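PDB 5J7O: major capsid protein from Faustovirus, which probably builds the icosahedral capsid of this large double-stranded DNA virus, each chain carrying a double jelly-roll fold and assembling with two others into a trimer. Local coordinates for residues D23-R28 with R53-L58; K30-L35 with P44-V49; A67-E72 with N397-T402; F415-V420 with Y578-H583; W551-F556 with F571-G576. All coordinates share one frame; numbering follows the deposited sequence.

Interaction 1. Residues D23-R28 with R53-L58; sequences DLLNDR and RTHILL
The imidazole of His55 lies against the flank of helix 22-38, with Leu25 laid over one of its faces. Leu25 CB sits 3.7 Å from the ring centroid, 23° off the normal, which makes a CH-pi contact displaced toward the CE1 and NE2 rim. Leu25 CG is anti to the backbone N (chi1 -178°), and the bend at chi2 puts CD1 3.5 Å from His55 ND1. Leu24 adds a looser, oblique approach to CE1. In the plane of the ring, at its edge, Thr54 OG1 is hydrogen-bonded to His55 ND1 (2.7 Å), while NE2 bonds to the carbonyl of Ala21; the imidazole is thus held at both nitrogens. The same hydroxyl accepts a weak, bent bond from Arg28 NH1 (2.8 Å). Thr54 runs antiparallel alongside Arg28, and its CG2 lies over one face of the guanidinium, 3.5 Å from NH1. The like-charged groups of Arg28 and Arg53 approach to 4.1 Å (Arg28 NH2 to Arg53 NE) with planes 69° apart, and the Asp50 carbonyl accepts from Arg28 NH2. The contact joins helix 22-38 to the loop leaving helix 48-52; Leu25 also packs on Ile51 of that helix and on Ile405 of helix 403-412 of the second subunit.

Interaction 2. Residues K30-L35 with P44-V49; sequences KSIMCL and PTPTLV
Ile32 and Met33 meet Pro44 and Pro46 where two helices are joined by a loop, the connection between helix 22-38 and helix 48-52 doubling back along the first helix. The two prolines are the bumps of the returning chain. The Pro46 ring sits in the groove between Ile32 CG2 and Met33 CG: its CB and CG face the Ile32 methyl CG2, both at 3.6 Å, while its CD lies 3.8 Å from Met33 CG. With Ile32 CG2 anti to the backbone N (chi1, to CG1, -73°), the methyl branch faces the proline ring. Pro44 packs nearer the helix backbone, its CB 3.4 Å from Met33 O, and Pro44 O lies against Met33 CB and CG. Beyond CG the methionine chain leads away from the returning segment. Thr47 occupies the N-cap position of helix 48-52, and its backbone N bonds to the side chain of Asp50. Arg412 of the second subunit holds the carbonyls of Thr45 and Pro46, so this turn also belongs to a subunit interface. At the closest approach of the two backbones, Met33 CA directs its hydrogen at Pro44 O, 3.2 Å away, with an angle of 154° at the hydrogen.

Interaction 3. Residues A67-E72 with N397-T402; sequences AAMGYE and NNIFVT
Gly70 and Phe400 face each other as a hydrogen-bonded pair of an antiparallel sheet, joining strand 69-76 to strand 389-401. Phe400 N gives a nearly straight bond to Gly70 O (2.7 Å, 170°), and Gly70 N returns one to Phe400 O. The next hydrogen-bonded pair, Glu72 with Asn398, repeats the exchange: Glu72 N donates to Asn398 O (2.9 Å) and Asn398 N to Glu72 O, in the latter case from above the carbonyl plane. Carbonyls also receive CA-H contacts, Tyr71 CA lying 3.1 Å from Asn398 O. Among apolar contacts, Met69 bends at chi2 and chi3 and brings CE to 3.6 Å from Ile399 CG2, and Ala68 CB meets Thr402 CG2 at 3.6 Å. Phe400 turns its ring edge to Gly70 O. The polar side chains are bonded to other parts of the fold and to the neighbouring subunit. Asn397 OD1 rests 3.3 Å from Tyr71 CB, its amide 85° from the ring plane, while ND2 bonds to Asp102 and Tyr71 OH to the carbonyl of Cys572 of the second subunit. The chemistry implies a division of work: paired backbone bonds fix the register of the two strands, and the polar ends bind the next strand and the neighbouring subunit.

Interaction 4. Residues F415-V420 with Y578-H583; sequences FTLIRV and YQPSGH
Arg419 grips the backbone of Tyr578 end-on, both terminal nitrogens on one carbonyl oxygen: NH1 to Tyr578 O at 3.0 Å and NH2 to the same O at 3.2 Å. The oxygen lies within 5° of the guanidinium plane. Only NH1 sits on a lone pair in the carbonyl plane; NH2 approaches from well above it. NH2 also forms a salt bridge with Glu445, which would be expected to offset the charge. Tyr578 answers with its hydroxyl, which accepts from Leu417 N (3.2 Å, 148°) and also bonds to the carbonyl of Ser61 of the third subunit. Tyr578 CG is anti to the backbone N (chi1 173°), and the ring carries its OH to Leu417 N; Leu417 O lies at the ring edge, 3.6 Å from CE1. Outward from these bonds, Leu417 CB packs 3.6 Å from Tyr578 CE1, and Leu417 CD2 meets Pro580 CG tip to tip at 3.6 Å. The arrangement is that of an edge strand covered by a loop: strand 415-428 ends its four-stranded sheet within the chain of this double jelly-roll protein, and the 578-583 loop binds it by side-chain-to-backbone bonds and side-chain packing, not by strand pairing, here beside an intersubunit surface.

Interaction 5. Residues W551-F556 with F571-G576; sequences WNYGSF and FCLYPG
The turn that leaves helix 542-552 packs here against the loop following strand 567-570, in a part of the capsid protein that faces its trimer partners. Tyr553, the first residue to depart from helical backbone angles, brings its ring edge to that loop: Leu573 O lies in the ring plane, 3.4 Å from Tyr553 CD2, with Cys572 O farther off and oblique. On one ring face rests the amide ND2 of the preceding Asn552, 3.3 Å above the plane and offset toward the rim. Apolar contacts are looser, with Tyr553 CE2 4.3 Å from Leu573 CD2 and Tyr553 CB 4.1 Å from Pro575 CG. The Pro575 ring also lies beside Gly554, whose CA is 3.7 Å from Pro575 O. Gly554 turns the chain with a positive phi (85°), a conformation easiest for glycine. A water makes the polar link between the segments: it accepts from Gly554 N at 2.7 Å and donates to Leu573 O at 3.0 Å, so this carbonyl meets both the water and the aromatic edge. Tyr553 OH bonds to Tyr73 OH of the third subunit. Within the chain, Tyr553 touches Asn570 of strand 567-570 and Pro575 packs on Phe568 of that strand and Phe446 of strand 444-453, placing the contact between the end of helix 542-552 and the sheet edge formed by strand 567-570, next to strand 444-453.

From the N terminus, interaction 1 closes the loop between helix 22-38 and the chain after helix 48-52, and interaction 2 is nested inside it; the two touch through Leu57 and Leu48. Interaction 3 follows in series and closes a loop of more than three hundred residues, bringing strand 69-76 beside strand 389-401. Interaction 4 then ties strand 415-428 to the 578-583 loop, with interaction 5 nested inside it and touching it where Ser581 meets Leu573 and Tyr574. The N-terminal helical arm of interactions 1 and 2 stays apart from the other three within the chain, its centres lying at least 34 Å from theirs, yet all five contacts touch the second subunit.

Interaction 1. Residues D23-R28 with R53-L58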
# COMPACT_ATOMS: atom_id res chain seq x y z
N ASP B 23 21.24 21.92 37.63
CA ASP B 23 21.99 22.72 38.60
C ASP B 23 22.50 24.00 37.96
O ASP B 23 22.60 25.03 38.64
CB ASP B 23 23.15 21.91 39.18
CG ASP B 23 22.68 20.82 40.12
OD1 ASP B 23 22.23 21.15 41.24
OD2 ASP B 23 22.76 19.63 39.75
N LEU B 24 22.84 23.96 36.67
CA LEU B 24 23.23 25.18 35.97
C LEU B 24 22.05 26.11 35.77
O LEU B 24 22.16 27.33 35.99
CB LEU B 24 23.87 24.82 34.62
CG LEU B 24 24.10 25.96 33.63
CD1 LEU B 24 25.03 27.01 34.22
CD2 LEU B 24 24.65 25.42 32.32
N LEU B 25 20.90 25.57 35.36
CA LEU B 25 19.73 26.40 35.10
C LEU B 25 19.24 27.07 36.38
O LEU B 25 18.86 28.25 36.36
CB LEU B 25 18.61 25.56 34.48
CG LEU B 25 17.33 26.31 34.12
CD1 LEU B 25 17.61 27.38 33.08
CD2 LEU B 25 16.28 25.33 33.62
N ASN B 26 19.24 26.34 37.50
CA ASN B 26 18.85 26.94 38.77
C ASN B 26 19.78 28.09 39.14
O ASN B 26 19.32 29.13 39.65
CB ASN B 26 18.84 25.89 39.88
CG ASN B 26 17.65 24.95 39.79
OD1 ASN B 26 16.59 25.33 39.28
ND2 ASN B 26 17.81 23.74 40.29
N ASP B 27 21.08 27.93 38.90
CA ASP B 27 22.02 29.01 39.18
C ASP B 27 21.75 30.22 38.30
O ASP B 27 21.88 31.36 38.75
CB ASP B 27 23.46 28.52 39.00
CG ASP B 27 23.90 27.57 40.09
OD1 ASP B 27 23.40 27.71 41.23
OD2 ASP B 27 24.74 26.69 39.82
N ARG B 28 21.38 29.99 37.04
CA ARG B 28 21.06 31.10 36.15
C ARG B 28 19.80 31.83 36.60
O ARG B 28 19.74 33.06 36.54
CB ARG B 28 20.92 30.60 34.71
CG ARG B 28 22.19 29.97 34.15
CD ARG B 28 22.22 30.03 32.63
NE ARG B 28 21.82 31.34 32.13
CZ ARG B 28 20.75 31.54 31.36
NH1 ARG B 28 19.99 30.52 31.00
NH2 ARG B 28 20.46 32.77 30.95
N ARG B 53 18.50 31.09 26.36
CA ARG B 53 19.87 31.31 25.91
C ARG B 53 20.75 30.10 26.18
O ARG B 53 21.81 29.96 25.55
CB ARG B 53 20.46 32.55 26.58
CG ARG B 53 19.59 33.79 26.45
CD ARG B 53 20.36 35.09 26.60
NE ARG B 53 21.36 35.04 27.66
CZ ARG B 53 22.66 35.26 27.46
NH1 ARG B 53 23.10 35.56 26.25
NH2 ARG B 53 23.51 35.20 28.48
N THR B 54 20.35 29.22 27.10
CA THR B 54 21.07 27.98 27.38
C THR B 54 20.20 26.74 27.25
O THR B 54 20.64 25.74 26.68
CB THR B 54 21.68 28.02 28.79
OG1 THR B 54 20.63 28.07 29.77
CG2 THR B 54 22.58 29.23 28.95
N HIS B 55 18.97 26.77 27.77
CA HIS B 55 18.12 25.59 27.84
C HIS B 55 16.95 25.70 26.87
O HIS B 55 16.42 26.78 26.62
CB HIS B 55 17.59 25.39 29.26
CG HIS B 55 18.62 24.90 30.22
ND1 HIS B 55 19.63 25.70 30.71
CD2 HIS B 55 18.81 23.68 30.79
CE1 HIS B 55 20.39 25.00 31.53
NE2 HIS B 55 19.91 23.77 31.60
N ILE B 56 16.54 24.55 26.33
CA ILE B 56 15.41 24.46 25.41
C ILE B 56 14.16 24.11 26.20
O ILE B 56 14.20 23.26 27.10
CB ILE B 56 15.69 23.44 24.28
CG1 ILE B 56 16.84 23.91 23.38
CG2 ILE B 56 14.44 23.16 23.47
CD1 ILE B 56 17.33 22.85 22.43
N LEU B 57 13.06 24.77 25.87
CA LEU B 57 11.79 24.60 26.58
C LEU B 57 10.89 23.68 25.76
O LEU B 57 10.40 24.08 24.69
CB LEU B 57 11.12 25.95 26.83
CG LEU B 57 11.80 26.85 27.86
CD1 LEU B 57 11.22 28.25 27.83
CD2 LEU B 57 11.67 26.24 29.25
N LEU B 58 10.67 22.47 26.26
CA LEU B 58 9.84 21.51 25.54
C LEU B 58 8.36 21.88 25.58
O LEU B 58 7.60 21.45 24.70
CB LEU B 58 10.06 20.11 26.11
CG LEU B 58 11.47 19.57 25.85
CD1 LEU B 58 11.73 18.31 26.66
CD2 LEU B 58 11.68 19.32 24.37

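Interaction 2. Residues K30-L35 with P44-V49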
# COMPACT_ATOMS: atom_id res chain seq x y z
N LYS B 30 18.46 31.85 39.78
CA LYS B 30 18.75 32.52 41.04
C LYS B 30 19.59 33.77 40.82
O LYS B 30 19.38 34.79 41.49
CB LYS B 30 19.47 31.56 41.99
CG LYS B 30 20.04 32.22 43.24
CD LYS B 30 20.56 31.19 44.22
CE LYS B 30 19.44 30.26 44.68
NZ LYS B 30 19.91 29.29 45.71
N SER B 31 20.53 33.72 39.88
CA SER B 31 21.31 34.90 39.54
C SER B 31 20.43 35.98 38.93
O SER B 31 20.37 37.11 39.42
CB SER B 31 22.44 34.52 38.59
OG SER B 31 23.09 35.67 38.07
N ILE B 32 19.71 35.63 37.85
CA ILE B 32 18.92 36.62 37.11
C ILE B 32 17.94 37.33 38.02
O ILE B 32 17.72 38.55 37.90
CB ILE B 32 18.21 35.94 35.92
CG1 ILE B 32 19.21 35.60 34.82
CG2 ILE B 32 17.10 36.82 35.37
CD1 ILE B 32 18.63 34.80 33.68
N MET B 33 17.34 36.61 38.97
CA MET B 33 16.42 37.25 39.91
C MET B 33 17.13 38.26 40.80
O MET B 33 16.53 39.26 41.20
CB MET B 33 15.72 36.19 40.77
CG MET B 33 14.66 35.39 40.04
SD MET B 33 13.83 34.23 41.14
CE MET B 33 15.23 33.27 41.72
N CYS B 34 18.41 38.03 41.10
CA CYS B 34 19.12 38.93 42.00
C CYS B 34 19.63 40.17 41.27
O CYS B 34 19.62 41.27 41.83
CB CYS B 34 20.27 38.20 42.69
SG CYS B 34 20.88 39.04 44.17
N LEU B 35 20.09 40.01 40.03
CA LEU B 35 20.48 41.16 39.22
C LEU B 35 19.30 42.12 39.05
O LEU B 35 19.40 43.31 39.38
CB LEU B 35 20.99 40.71 37.85
CG LEU B 35 22.44 40.25 37.69
CD1 LEU B 35 22.60 38.81 38.11
CD2 LEU B 35 22.89 40.43 36.25
N PRO B 44 11.36 40.38 39.54
CA PRO B 44 12.69 39.77 39.36
C PRO B 44 12.68 38.45 38.61
O PRO B 44 13.76 37.96 38.25
CB PRO B 44 13.16 39.56 40.81
CG PRO B 44 11.89 39.35 41.57
CD PRO B 44 10.85 40.22 40.91
N THR B 45 11.51 37.86 38.35
CA THR B 45 11.48 36.56 37.68
C THR B 45 12.00 36.68 36.25
O THR B 45 11.70 37.66 35.56
CB THR B 45 10.06 35.98 37.69
OG1 THR B 45 9.15 36.94 37.14
CG2 THR B 45 9.64 35.62 39.10
N PRO B 46 12.78 35.71 35.78
CA PRO B 46 13.44 35.85 34.48
C PRO B 46 12.46 35.83 33.31
O PRO B 46 11.26 35.60 33.46
CB PRO B 46 14.37 34.63 34.43
CG PRO B 46 14.57 34.24 35.86
CD PRO B 46 13.28 34.56 36.55
N THR B 47 13.02 36.09 32.13
CA THR B 47 12.31 36.07 30.87
C THR B 47 12.54 34.74 30.16
O THR B 47 13.62 34.14 30.28
CB THR B 47 12.77 37.24 29.99
OG1 THR B 47 12.13 38.45 30.42
CG2 THR B 47 12.47 37.02 28.51
N LEU B 48 11.52 34.26 29.45
CA LEU B 48 11.65 33.00 28.71
C LEU B 48 12.84 33.02 27.76
O LEU B 48 13.49 31.99 27.56
CB LEU B 48 10.36 32.70 27.95
CG LEU B 48 9.18 32.28 28.81
CD1 LEU B 48 7.95 32.02 27.96
CD2 LEU B 48 9.53 31.05 29.64
N VAL B 49 13.13 34.18 27.16
CA VAL B 49 14.34 34.30 26.34
C VAL B 49 15.59 34.13 27.19
O VAL B 49 16.55 33.48 26.77
CB VAL B 49 14.34 35.65 25.59
CG1 VAL B 49 15.66 35.86 24.86
CG2 VAL B 49 13.17 35.72 24.62

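Interaction 3. Residues A67-E72 with N397-T402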
# COMPACT_ATOMS: atom_id res chain seq x y z
N ALA B 67 5.02 38.62 8.30
CA ALA B 67 4.72 39.75 7.44
C ALA B 67 3.49 39.43 6.61
O ALA B 67 3.46 38.43 5.89
CB ALA B 67 5.91 40.07 6.54
N ALA B 68 2.46 40.28 6.74
CA ALA B 68 1.14 39.98 6.20
C ALA B 68 1.22 39.54 4.75
O ALA B 68 1.86 40.20 3.92
CB ALA B 68 0.23 41.20 6.35
N MET B 69 0.57 38.42 4.45
CA MET B 69 0.54 37.90 3.09
C MET B 69 -0.75 37.13 2.87
O MET B 69 -1.41 36.69 3.81
CB MET B 69 1.76 37.00 2.81
CG MET B 69 1.83 35.71 3.62
SD MET B 69 0.82 34.34 3.00
CE MET B 69 1.20 34.40 1.25
N GLY B 70 -1.09 36.97 1.59
CA GLY B 70 -2.21 36.14 1.19
C GLY B 70 -2.01 35.73 -0.25
O GLY B 70 -1.29 36.38 -1.01
N TYR B 71 -2.64 34.62 -0.62
CA TYR B 71 -2.51 34.10 -1.97
C TYR B 71 -3.88 33.87 -2.59
O TYR B 71 -4.90 33.81 -1.90
CB TYR B 71 -1.67 32.81 -2.02
CG TYR B 71 -2.21 31.62 -1.26
CD1 TYR B 71 -3.18 30.79 -1.80
CD2 TYR B 71 -1.71 31.30 0.00
CE1 TYR B 71 -3.66 29.70 -1.11
CE2 TYR B 71 -2.19 30.21 0.70
CZ TYR B 71 -3.16 29.41 0.14
OH TYR B 71 -3.64 28.32 0.83
N GLU B 72 -3.88 33.76 -3.92
CA GLU B 72 -5.08 33.52 -4.70
C GLU B 72 -4.66 33.00 -6.07
O GLU B 72 -3.71 33.51 -6.66
CB GLU B 72 -5.93 34.78 -4.84
CG GLU B 72 -7.17 34.60 -5.70
CD GLU B 72 -7.85 35.91 -6.05
OE1 GLU B 72 -7.35 36.97 -5.61
OE2 GLU B 72 -8.87 35.88 -6.77
N ASN B 397 -0.70 30.46 -8.89
CA ASN B 397 -0.89 31.00 -7.56
C ASN B 397 -0.20 32.36 -7.47
O ASN B 397 0.97 32.49 -7.84
CB ASN B 397 -0.33 30.05 -6.50
CG ASN B 397 -0.73 30.43 -5.10
OD1 ASN B 397 -1.60 31.28 -4.90
ND2 ASN B 397 -0.11 29.80 -4.11
N ASN B 398 -0.93 33.36 -6.98
CA ASN B 398 -0.42 34.72 -6.88
C ASN B 398 -0.37 35.14 -5.42
O ASN B 398 -1.38 35.07 -4.71
CB ASN B 398 -1.29 35.69 -7.68
CG ASN B 398 -1.04 35.59 -9.17
OD1 ASN B 398 -0.26 36.36 -9.73
ND2 ASN B 398 -1.69 34.63 -9.82
N ILE B 399 0.80 35.58 -4.98
CA ILE B 399 1.04 35.95 -3.58
C ILE B 399 1.04 37.46 -3.46
O ILE B 399 1.68 38.16 -4.26
CB ILE B 399 2.37 35.35 -3.08
CG1 ILE B 399 2.29 33.82 -3.07
CG2 ILE B 399 2.70 35.88 -1.69
CD1 ILE B 399 3.52 33.15 -2.52
N PHE B 400 0.32 37.97 -2.47
CA PHE B 400 0.23 39.40 -2.19
C PHE B 400 0.85 39.69 -0.83
O PHE B 400 0.62 38.95 0.13
CB PHE B 400 -1.22 39.88 -2.22
CG PHE B 400 -1.92 39.62 -3.53
CD1 PHE B 400 -2.47 38.38 -3.81
CD2 PHE B 400 -2.04 40.63 -4.48
CE1 PHE B 400 -3.11 38.14 -5.01
CE2 PHE B 400 -2.68 40.40 -5.68
CZ PHE B 400 -3.22 39.15 -5.94
N VAL B 401 1.64 40.76 -0.75
CA VAL B 401 2.29 41.18 0.48
C VAL B 401 2.11 42.68 0.64
O VAL B 401 1.72 43.39 -0.29
CB VAL B 401 3.79 40.81 0.50
CG1 VAL B 401 3.97 39.29 0.45
CG2 VAL B 401 4.52 41.48 -0.65
N THR B 402 2.41 43.17 1.85
CA THR B 402 2.25 44.58 2.14
C THR B 402 3.24 45.42 1.33
O THR B 402 4.33 44.95 0.99
CB THR B 402 2.45 44.85 3.63
OG1 THR B 402 3.80 44.55 4.00
CG2 THR B 402 1.50 43.99 4.46

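Interaction 4. Residues F415-V420 with Y578-H583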
# COMPACT_ATOMS: atom_id res chain seq x y z
N PHE B 415 19.47 38.20 -4.46
CA PHE B 415 19.33 37.12 -5.42
C PHE B 415 18.60 35.95 -4.77
O PHE B 415 18.39 35.93 -3.55
CB PHE B 415 20.69 36.67 -5.96
CG PHE B 415 21.58 36.05 -4.91
CD1 PHE B 415 22.27 36.84 -4.00
CD2 PHE B 415 21.74 34.67 -4.85
CE1 PHE B 415 23.09 36.26 -3.04
CE2 PHE B 415 22.56 34.09 -3.89
CZ PHE B 415 23.23 34.89 -2.99
N THR B 416 18.22 34.99 -5.60
CA THR B 416 17.59 33.75 -5.14
C THR B 416 18.25 32.57 -5.83
O THR B 416 18.56 32.62 -7.02
CB THR B 416 16.08 33.74 -5.41
OG1 THR B 416 15.56 32.43 -5.15
CG2 THR B 416 15.78 34.12 -6.85
N LEU B 417 18.46 31.50 -5.06
CA LEU B 417 18.92 30.25 -5.65
C LEU B 417 17.78 29.57 -6.39
O LEU B 417 16.62 29.62 -5.96
CB LEU B 417 19.46 29.32 -4.57
CG LEU B 417 20.98 29.24 -4.45
CD1 LEU B 417 21.57 30.64 -4.43
CD2 LEU B 417 21.37 28.49 -3.19
N ILE B 418 18.10 28.96 -7.53
CA ILE B 418 17.14 28.21 -8.31
C ILE B 418 17.74 26.86 -8.66
O ILE B 418 18.96 26.68 -8.67
CB ILE B 418 16.70 28.96 -9.60
CG1 ILE B 418 17.77 28.83 -10.69
CG2 ILE B 418 16.43 30.43 -9.31
CD1 ILE B 418 17.36 29.46 -12.01
N ARG B 419 16.87 25.90 -8.94
CA ARG B 419 17.26 24.58 -9.42
C ARG B 419 16.69 24.38 -10.81
O ARG B 419 15.50 24.62 -11.04
CB ARG B 419 16.79 23.47 -8.47
CG ARG B 419 17.83 23.01 -7.47
CD ARG B 419 17.99 23.98 -6.31
NE ARG B 419 18.76 23.39 -5.21
CZ ARG B 419 18.83 23.91 -3.99
NH1 ARG B 419 18.18 25.03 -3.70
NH2 ARG B 419 19.55 23.30 -3.06
N VAL B 420 17.53 23.93 -11.74
CA VAL B 420 17.15 23.80 -13.14
C VAL B 420 17.45 22.38 -13.61
O VAL B 420 18.40 21.74 -13.15
CB VAL B 420 17.88 24.83 -14.02
CG1 VAL B 420 17.25 26.21 -13.85
CG2 VAL B 420 19.36 24.88 -13.67
N TYR B 578 15.99 23.30 0.31
CA TYR B 578 16.46 24.50 -0.38
C TYR B 578 17.87 24.87 0.05
O TYR B 578 18.68 25.31 -0.77
CB TYR B 578 15.50 25.67 -0.13
CG TYR B 578 16.02 26.97 -0.67
CD1 TYR B 578 16.09 27.19 -2.04
CD2 TYR B 578 16.46 27.98 0.18
CE1 TYR B 578 16.57 28.38 -2.55
CE2 TYR B 578 16.94 29.18 -0.32
CZ TYR B 578 16.99 29.37 -1.69
OH TYR B 578 17.47 30.56 -2.19
N GLN B 579 18.18 24.73 1.34
CA GLN B 579 19.51 25.01 1.83
C GLN B 579 20.53 24.12 1.12
O GLN B 579 20.37 22.89 1.13
CB GLN B 579 19.59 24.79 3.34
CG GLN B 579 21.01 24.69 3.89
CD GLN B 579 21.81 25.96 3.68
OE1 GLN B 579 21.26 27.06 3.70
NE2 GLN B 579 23.11 25.81 3.48
N PRO B 580 21.55 24.68 0.48
CA PRO B 580 22.55 23.84 -0.19
C PRO B 580 23.25 22.93 0.80
O PRO B 580 23.44 23.26 1.97
CB PRO B 580 23.52 24.86 -0.80
CG PRO B 580 22.74 26.13 -0.89
CD PRO B 580 21.80 26.12 0.27
N SER B 581 23.64 21.74 0.31
CA SER B 581 24.29 20.77 1.18
C SER B 581 25.36 19.94 0.46
O SER B 581 25.66 18.83 0.91
CB SER B 581 23.25 19.83 1.80
OG SER B 581 22.44 19.24 0.80
N GLY B 582 25.92 20.44 -0.63
CA GLY B 582 26.93 19.71 -1.39
C GLY B 582 26.58 19.71 -2.87
O GLY B 582 25.42 19.76 -3.26
N HIS B 583 27.62 19.66 -3.70
CA HIS B 583 27.44 19.68 -5.15
C HIS B 583 28.74 19.25 -5.81
O HIS B 583 29.79 19.17 -5.18
CB HIS B 583 27.02 21.07 -5.64
CG HIS B 583 28.00 22.15 -5.30
ND1 HIS B 583 27.91 22.89 -4.14
CD2 HIS B 583 29.07 22.62 -5.97
CE1 HIS B 583 28.90 23.77 -4.11
NE2 HIS B 583 29.62 23.63 -5.20

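Interaction 5. Residues W551-F556 with F571-G576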
# COMPACT_ATOMS: atom_id res chain seq x y z
N TRP B 551 17.16 5.11 -0.11
CA TRP B 551 16.75 4.72 1.23
C TRP B 551 17.41 5.60 2.29
O TRP B 551 16.75 6.05 3.23
CB TRP B 551 17.08 3.25 1.49
CG TRP B 551 16.90 2.84 2.93
CD1 TRP B 551 15.75 2.42 3.53
CD2 TRP B 551 17.91 2.81 3.94
NE1 TRP B 551 15.98 2.13 4.85
CE2 TRP B 551 17.30 2.36 5.13
CE3 TRP B 551 19.28 3.11 3.96
CZ2 TRP B 551 18.00 2.22 6.32
CZ3 TRP B 551 19.97 2.97 5.15
CH2 TRP B 551 19.34 2.53 6.31
N ASN B 552 18.71 5.87 2.13
CA ASN B 552 19.46 6.54 3.18
C ASN B 552 19.18 8.04 3.21
O ASN B 552 18.96 8.62 4.28
CB ASN B 552 20.96 6.27 3.00
CG ASN B 552 21.80 6.87 4.11
OD1 ASN B 552 21.80 6.37 5.23
ND2 ASN B 552 22.53 7.93 3.80
N TYR B 553 19.19 8.69 2.05
CA TYR B 553 19.15 10.14 1.96
C TYR B 553 17.73 10.65 1.72
O TYR B 553 16.82 9.90 1.34
CB TYR B 553 20.05 10.63 0.83
CG TYR B 553 21.53 10.39 1.04
CD1 TYR B 553 22.12 9.21 0.64
CD2 TYR B 553 22.33 11.36 1.64
CE1 TYR B 553 23.47 8.99 0.83
CE2 TYR B 553 23.68 11.15 1.83
CZ TYR B 553 24.25 9.96 1.42
OH TYR B 553 25.59 9.75 1.61
N GLY B 554 17.55 11.95 1.96
CA GLY B 554 16.38 12.67 1.51
C GLY B 554 15.16 12.61 2.40
O GLY B 554 14.30 13.49 2.29
N SER B 555 15.04 11.60 3.26
CA SER B 555 13.90 11.45 4.17
C SER B 555 12.63 11.36 3.32
O SER B 555 12.63 10.70 2.27
CB SER B 555 13.91 12.57 5.20
OG SER B 555 12.69 12.63 5.91
N PHE B 556 11.53 12.01 3.73
CA PHE B 556 10.27 11.92 3.00
C PHE B 556 10.31 12.62 1.65
O PHE B 556 9.35 12.51 0.88
CB PHE B 556 9.13 12.50 3.85
CG PHE B 556 9.38 13.91 4.32
CD1 PHE B 556 9.08 14.99 3.50
CD2 PHE B 556 9.89 14.15 5.58
CE1 PHE B 556 9.30 16.28 3.93
CE2 PHE B 556 10.11 15.45 6.02
CZ PHE B 556 9.82 16.51 5.19
N PHE B 571 25.00 13.78 -4.72
CA PHE B 571 26.20 14.54 -4.39
C PHE B 571 25.97 15.56 -3.28
O PHE B 571 26.87 16.35 -2.99
CB PHE B 571 26.75 15.24 -5.64
CG PHE B 571 26.90 14.34 -6.82
CD1 PHE B 571 27.99 13.48 -6.92
CD2 PHE B 571 25.97 14.34 -7.84
CE1 PHE B 571 28.13 12.65 -8.01
CE2 PHE B 571 26.10 13.51 -8.94
CZ PHE B 571 27.19 12.66 -9.02
N CYS B 572 24.79 15.57 -2.67
CA CYS B 572 24.49 16.45 -1.55
C CYS B 572 23.97 15.61 -0.39
O CYS B 572 23.58 14.46 -0.55
CB CYS B 572 23.47 17.52 -1.93
SG CYS B 572 21.83 16.88 -2.35
N LEU B 573 23.97 16.22 0.80
CA LEU B 573 23.54 15.50 1.99
C LEU B 573 22.03 15.45 2.12
O LEU B 573 21.50 14.49 2.69
CB LEU B 573 24.14 16.15 3.24
CG LEU B 573 25.63 15.91 3.50
CD1 LEU B 573 26.07 16.62 4.77
CD2 LEU B 573 25.91 14.42 3.59
N TYR B 574 21.31 16.45 1.60
CA TYR B 574 19.86 16.55 1.79
C TYR B 574 19.20 16.91 0.47
O TYR B 574 18.74 18.04 0.27
CB TYR B 574 19.53 17.57 2.88
CG TYR B 574 20.25 17.28 4.17
CD1 TYR B 574 19.82 16.26 5.01
CD2 TYR B 574 21.38 18.00 4.54
CE1 TYR B 574 20.48 15.98 6.19
CE2 TYR B 574 22.05 17.73 5.72
CZ TYR B 574 21.59 16.72 6.54
OH TYR B 574 22.25 16.44 7.72
N PRO B 575 19.12 15.96 -0.46
CA PRO B 575 18.36 16.20 -1.70
C PRO B 575 16.90 16.44 -1.39
O PRO B 575 16.24 15.63 -0.74
CB PRO B 575 18.58 14.91 -2.50
CG PRO B 575 18.91 13.88 -1.48
CD PRO B 575 19.68 14.60 -0.42
N GLY B 576 16.39 17.58 -1.85
CA GLY B 576 15.01 17.99 -1.60
C GLY B 576 14.87 19.22 -0.73
O GLY B 576 13.74 19.73 -0.60
O HOH W 1 18.93 13.41 3.83